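Side-chain contacts in putative GTP pyrophosphokinase (Streptococcus mutans, PDB 3L9D), which probably transfers pyrophosphate from ATP to a guanine nucleotide in the first step of ppGpp synthesis: residues V48-I53 and Y157-I162; I53-I58 and K129-I134. All blocks are in the same frame, centred on the assembly; numbering follows the deposited sequence.

Interaction 1. Residues V48-I53 and Y157-I162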
loop_
_atom_site.group_PDB
_atom_site.type_symbol
_atom_site.label_atom_id
_atom_site.label_comp_id
_atom_site.label_asym_id
_atom_site.label_seq_id
_atom_site.Cartn_x
_atom_site.Cartn_y
_atom_site.Cartn_z
ATOM N N VAL A 48 7.223 -6.003 8.769
ATOM C CA VAL A 48 6.797 -6.316 7.409
ATOM C C VAL A 48 6.484 -7.791 7.272
ATOM O O VAL A 48 5.542 -8.175 6.577
ATOM C CB VAL A 48 7.861 -5.928 6.355
ATOM C CG1 VAL A 48 7.433 -6.386 4.973
ATOM C CG2 VAL A 48 8.067 -4.437 6.346
ATOM N N GLY A 49 7.295 -8.619 7.927
ATOM C CA GLY A 49 7.141 -10.063 7.859
ATOM C C GLY A 49 5.848 -10.535 8.514
ATOM O O GLY A 49 5.124 -11.340 7.912
ATOM N N GLU A 50 5.556 -10.033 9.723
ATOM C CA GLU A 50 4.304 -10.338 10.429
ATOM C C GLU A 50 3.060 -9.762 9.742
ATOM O O GLU A 50 2.026 -10.440 9.605
ATOM C CB GLU A 50 4.371 -9.827 11.858
ATOM C CG GLU A 50 5.591 -10.338 12.619
ATOM C CD GLU A 50 5.698 -9.742 13.998
ATOM O OE1 GLU A 50 4.656 -9.331 14.560
ATOM O OE2 GLU A 50 6.821 -9.685 14.523
ATOM N N LEU A 51 3.154 -8.508 9.310
ATOM C CA LEU A 51 2.048 -7.901 8.590
ATOM C C LEU A 51 1.738 -8.690 7.313
ATOM O O LEU A 51 0.569 -8.893 6.966
ATOM C CB LEU A 51 2.316 -6.405 8.311
ATOM C CG LEU A 51 2.260 -5.561 9.593
ATOM C CD1 LEU A 51 3.019 -4.252 9.434
ATOM C CD2 LEU A 51 0.823 -5.300 10.020
ATOM N N LYS A 52 2.776 -9.134 6.614
ATOM C CA LYS A 52 2.572 -9.955 5.423
ATOM C C LYS A 52 1.735 -11.176 5.772
ATOM O O LYS A 52 0.695 -11.411 5.170
ATOM C CB LYS A 52 3.896 -10.418 4.817
ATOM C CG LYS A 52 4.583 -9.394 3.959
ATOM C CD LYS A 52 5.532 -10.072 2.973
ATOM C CE LYS A 52 6.294 -9.057 2.148
ATOM N NZ LYS A 52 7.499 -9.695 1.522
ATOM N N ILE A 53 2.188 -11.959 6.746
ATOM C CA ILE A 53 1.515 -13.214 7.071
ATOM C C ILE A 53 0.102 -12.961 7.638
ATOM O O ILE A 53 -0.851 -13.651 7.271
ATOM C CB ILE A 53 2.407 -14.113 7.975
ATOM C CG1 ILE A 53 2.789 -15.411 7.245
ATOM C CG2 ILE A 53 1.754 -14.378 9.297
ATOM C CD1 ILE A 53 3.761 -15.206 5.997
ATOM N N TYR A 157 2.034 -0.318 14.812
ATOM C CA TYR A 157 2.135 -1.755 14.974
ATOM C C TYR A 157 3.147 -2.066 16.059
ATOM O O TYR A 157 4.310 -1.671 15.957
ATOM C CB TYR A 157 2.545 -2.419 13.661
ATOM C CG TYR A 157 2.526 -3.910 13.758
ATOM C CD1 TYR A 157 1.324 -4.609 13.716
ATOM C CD2 TYR A 157 3.701 -4.633 13.930
ATOM C CE1 TYR A 157 1.300 -5.999 13.822
ATOM C CE2 TYR A 157 3.682 -6.026 14.048
ATOM C CZ TYR A 157 2.479 -6.691 13.982
ATOM O OH TYR A 157 2.443 -8.053 14.093
ATOM N N PRO A 158 2.698 -2.735 17.130
ATOM C CA PRO A 158 3.621 -3.124 18.193
ATOM C C PRO A 158 4.378 -4.377 17.798
ATOM O O PRO A 158 3.767 -5.413 17.516
ATOM C CB PRO A 158 2.693 -3.415 19.373
ATOM C CG PRO A 158 1.431 -2.670 19.070
ATOM C CD PRO A 158 1.297 -2.773 17.580
ATOM N N VAL A 159 5.701 -4.283 17.762
ATOM C CA VAL A 159 6.511 -5.444 17.448
ATOM C C VAL A 159 7.420 -5.795 18.615
ATOM O O VAL A 159 8.211 -4.968 19.061
ATOM C CB VAL A 159 7.343 -5.227 16.174
ATOM C CG1 VAL A 159 8.149 -3.962 16.275
ATOM C CG2 VAL A 159 8.249 -6.424 15.932
ATOM N N ASP A 160 7.295 -7.018 19.121
ATOM C CA ASP A 160 8.176 -7.474 20.197
ATOM C C ASP A 160 9.523 -7.878 19.643
ATOM O O ASP A 160 9.581 -8.665 18.723
ATOM C CB ASP A 160 7.543 -8.628 20.983
ATOM C CG ASP A 160 6.344 -8.177 21.795
ATOM O OD1 ASP A 160 6.502 -7.898 23.006
ATOM O OD2 ASP A 160 5.254 -8.050 21.206
ATOM N N THR A 161 10.592 -7.299 20.181
ATOM C CA THR A 161 11.948 -7.647 19.780
ATOM C C THR A 161 12.618 -8.350 20.966
ATOM O O THR A 161 12.030 -8.445 22.038
ATOM C CB THR A 161 12.770 -6.396 19.381
ATOM O OG1 THR A 161 12.989 -5.586 20.540
ATOM C CG2 THR A 161 12.030 -5.565 18.356
ATOM N N ILE A 162 13.839 -8.846 20.788
ATOM C CA ILE A 162 14.553 -9.459 21.898
ATOM C C ILE A 162 14.924 -8.442 22.987
ATOM O O ILE A 162 15.214 -8.820 24.128
ATOM C CB ILE A 162 15.805 -10.227 21.434
ATOM C CG1 ILE A 162 16.851 -9.280 20.860
ATOM C CG2 ILE A 162 15.435 -11.271 20.409
ATOM C CD1 ILE A 162 18.049 -10.005 20.261
HETATM O O HOH W 1 8.063 -10.396 16.710
#

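Interaction 2. Residues I53-I58 and K129-I134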
loop_
_atom_site.group_PDB
_atom_site.type_symbol
_atom_site.label_atom_id
_atom_site.label_comp_id
_atom_site.label_asym_id
_atom_site.label_seq_id
_atom_site.Cartn_x
_atom_site.Cartn_y
_atom_site.Cartn_z
ATOM N N ILE A 53 2.188 -11.959 6.746
ATOM C CA ILE A 53 1.515 -13.214 7.071
ATOM C C ILE A 53 0.102 -12.961 7.638
ATOM O O ILE A 53 -0.851 -13.651 7.271
ATOM C CB ILE A 53 2.407 -14.113 7.975
ATOM C CG1 ILE A 53 2.789 -15.411 7.245
ATOM C CG2 ILE A 53 1.754 -14.378 9.297
ATOM C CD1 ILE A 53 3.761 -15.206 5.997
ATOM N N LYS A 54 -0.046 -11.941 8.483
ATOM C CA LYS A 54 -1.372 -11.547 8.964
ATOM C C LYS A 54 -2.321 -11.195 7.797
ATOM O O LYS A 54 -3.405 -11.771 7.684
ATOM C CB LYS A 54 -1.289 -10.405 9.987
ATOM C CG LYS A 54 -0.689 -10.762 11.349
ATOM C CD LYS A 54 -0.327 -9.477 12.096
ATOM C CE LYS A 54 0.256 -9.716 13.477
ATOM N NZ LYS A 54 -0.755 -10.296 14.394
ATOM N N PHE A 55 -1.907 -10.278 6.922
ATOM C CA PHE A 55 -2.757 -9.840 5.807
ATOM C C PHE A 55 -3.061 -10.927 4.768
ATOM O O PHE A 55 -4.079 -10.848 4.075
ATOM C CB PHE A 55 -2.172 -8.604 5.091
ATOM C CG PHE A 55 -2.160 -7.368 5.932
ATOM C CD1 PHE A 55 -3.004 -7.252 7.022
ATOM C CD2 PHE A 55 -1.302 -6.322 5.637
ATOM C CE1 PHE A 55 -2.984 -6.113 7.817
ATOM C CE2 PHE A 55 -1.283 -5.170 6.412
ATOM C CZ PHE A 55 -2.123 -5.067 7.506
ATOM N N ARG A 56 -2.179 -11.918 4.642
ATOM C CA ARG A 56 -2.373 -12.984 3.661
ATOM C C ARG A 56 -3.395 -14.008 4.149
ATOM O O ARG A 56 -3.910 -14.809 3.364
ATOM C CB ARG A 56 -1.059 -13.674 3.354
ATOM C CG ARG A 56 -0.121 -12.876 2.502
ATOM C CD ARG A 56 1.112 -13.708 2.135
ATOM N NE ARG A 56 1.920 -12.998 1.163
ATOM C CZ ARG A 56 3.217 -12.779 1.299
ATOM N NH1 ARG A 56 3.849 -13.254 2.368
ATOM N NH2 ARG A 56 3.871 -12.102 0.361
ATOM N N GLY A 57 -3.685 -13.951 5.452
ATOM C CA GLY A 57 -4.634 -14.836 6.098
ATOM C C GLY A 57 -6.067 -14.366 5.995
ATOM O O GLY A 57 -7.001 -15.144 6.210
ATOM N N ILE A 58 -6.250 -13.090 5.671
ATOM C CA ILE A 58 -7.578 -12.575 5.428
ATOM C C ILE A 58 -8.120 -13.289 4.196
ATOM O O ILE A 58 -9.265 -13.751 4.179
ATOM C CB ILE A 58 -7.551 -11.067 5.175
ATOM C CG1 ILE A 58 -7.247 -10.313 6.463
ATOM C CG2 ILE A 58 -8.868 -10.614 4.602
ATOM C CD1 ILE A 58 -6.899 -8.851 6.220
ATOM N N LYS A 129 -7.313 -5.430 16.141
ATOM C CA LYS A 129 -6.862 -5.000 17.459
ATOM C C LYS A 129 -5.349 -5.137 17.649
ATOM O O LYS A 129 -4.818 -4.712 18.678
ATOM C CB LYS A 129 -7.565 -5.811 18.549
ATOM C CG LYS A 129 -8.832 -5.171 19.093
ATOM C CD LYS A 129 -9.849 -4.918 17.994
ATOM C CE LYS A 129 -10.966 -3.974 18.462
ATOM N NZ LYS A 129 -11.504 -4.394 19.792
ATOM N N ASP A 130 -4.661 -5.745 16.682
ATOM C CA ASP A 130 -3.217 -5.941 16.790
ATOM C C ASP A 130 -2.435 -4.820 16.131
ATOM O O ASP A 130 -1.223 -4.897 15.982
ATOM C CB ASP A 130 -2.782 -7.278 16.193
ATOM C CG ASP A 130 -3.005 -7.352 14.687
ATOM O OD1 ASP A 130 -3.906 -6.642 14.167
ATOM O OD2 ASP A 130 -2.286 -8.150 14.035
ATOM N N MET A 131 -3.153 -3.789 15.719
ATOM C CA MET A 131 -2.562 -2.585 15.181
ATOM C C MET A 131 -3.650 -1.558 15.352
ATOM O O MET A 131 -4.803 -1.903 15.587
ATOM C CB MET A 131 -2.194 -2.759 13.700
ATOM C CG MET A 131 -3.378 -2.936 12.761
ATOM S SD MET A 131 -3.004 -3.573 11.109
ATOM C CE MET A 131 -2.475 -5.233 11.494
ATOM N N LYS A 132 -3.290 -0.290 15.253
ATOM C CA LYS A 132 -4.280 0.770 15.307
ATOM C C LYS A 132 -4.140 1.668 14.073
ATOM O O LYS A 132 -3.036 2.133 13.752
ATOM C CB LYS A 132 -4.120 1.578 16.599
ATOM C CG LYS A 132 -5.274 2.538 16.865
ATOM C CD LYS A 132 -4.938 3.989 16.481
ATOM C CE LYS A 132 -6.171 4.907 16.611
ATOM N NZ LYS A 132 -5.766 6.325 16.748
ATOM N N VAL A 133 -5.250 1.890 13.377
ATOM C CA VAL A 133 -5.278 2.824 12.254
ATOM C C VAL A 133 -5.164 4.283 12.745
ATOM O O VAL A 133 -5.964 4.726 13.552
ATOM C CB VAL A 133 -6.561 2.612 11.425
ATOM C CG1 VAL A 133 -6.640 3.589 10.282
ATOM C CG2 VAL A 133 -6.606 1.177 10.923
ATOM N N ILE A 134 -4.165 5.025 12.279
ATOM C CA ILE A 134 -3.996 6.399 12.757
ATOM C C ILE A 134 -4.082 7.452 11.670
ATOM O O ILE A 134 -4.106 8.648 11.974
ATOM C CB ILE A 134 -2.667 6.641 13.496
ATOM C CG1 ILE A 134 -1.503 6.403 12.554
ATOM C CG2 ILE A 134 -2.575 5.790 14.761
ATOM C CD1 ILE A 134 -0.234 6.976 13.055
#

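Interaction 1. Residues V48-I53 and Y157-I162
Tyr157 and Glu50 meet through a phenol-to-carboxylate hydrogen bond, with Tyr157 OH donating to Glu50 OE1 at 2.6 Å. The oxygen arrives at the edge of the ring and in its plane, although the carboxylate as a whole is turned 70° from that plane; the position of the hydroxyl is somewhat uncertain, so the shortness of the bond carries little weight. Leu51 covers one face of the ring: its CG stands over the centre, while CD2 makes an off-centre CH-pi contact 4.2 Å from the Tyr157 centroid and 3.8 Å from Tyr157 CD1. Glu50's other oxygen, OE2, accepts a bond from a water at 2.6 Å, and that water also donates to Asp160 O, while Val159 CG2 packs beside OE2. What places the phenol here is the torsion of Tyr157, whose CG stands anti to the backbone N (chi1 -174°) and sends the ring from strand 150-161 toward helix 42-64. Behind the contact, Tyr157 and Val159 pair through their backbones with Ile168 and Arg166, and Leu51 also reaches Ala170 and Leu108 of the sheet. Helix and sheet are thus joined by an apolar ring face and the hydroxyl at its edge, each carboxylate oxygen having its own donor.

Interaction 2. Residues I53-I58 and K129-I134
Lys54 and Asp130 approach from opposite directions and close a salt bridge, Lys54 NZ donating to Asp130 OD2 at 2.7 Å. The bond uses the anti lone pair of OD2, the one facing away from OD1, so the ammonium meets one oxygen instead of straddling the carboxylate. The extended part of the lysine chain lays CD and CE beside OD2, and a bend at the last torsion (chi4 -67°) then sets NZ against that same oxygen. Asp130 OD1 is engaged by Arg128 NE in a second salt bridge, so the carboxylate is shared between two cations.

Beside this polar pair, Phe55 and Met131 also reach toward each other from opposite directions, Met131 following Asp130 in the loop that leads into strand 132-139. The sulfur lies at the edge of the ring, with Met131 SD 5.2 Å from the Phe55 centroid and 80° off the ring normal, a Met-aromatic contact. A bend at chi3 (67°) brings the methyl back toward the ring, where Met131 CE lies 3.8 Å from Phe55 CE1 in an oblique approach. Phe55 also packs on Leu108, Ile110 and Ile172, which places it between helix 42-64 and the sheet. Consecutive residues on each segment therefore pair charge with charge and apolar group with apolar group, and the two cations around Asp130 would be expected to favour its ionised form.

How the interactions relate
Both interactions fasten helix 42-64 to one mixed sheet, at the neighbouring strands 150-161 and 132-139; in the second case, the touching residues lie just ahead of the strand. Their centres are 10 Å apart, and interaction 2 is nested along the chain within the loop closed by interaction 1. Interaction 1 is the more buried. Its polar pair is hydroxyl-to-carboxylate and that of interaction 2 ammonium-to-carboxylate, each at the less buried side of an apolar contact. Their apolar halves merge, Leu51 CD2 lying 3.6 Å from Met131 CE, and Tyr157 CD1 sits 3.4 Å from Asp130 O. The resulting helix-sheet interface thus has a continuous hydrophobic interior bordered by polar pairs of different character.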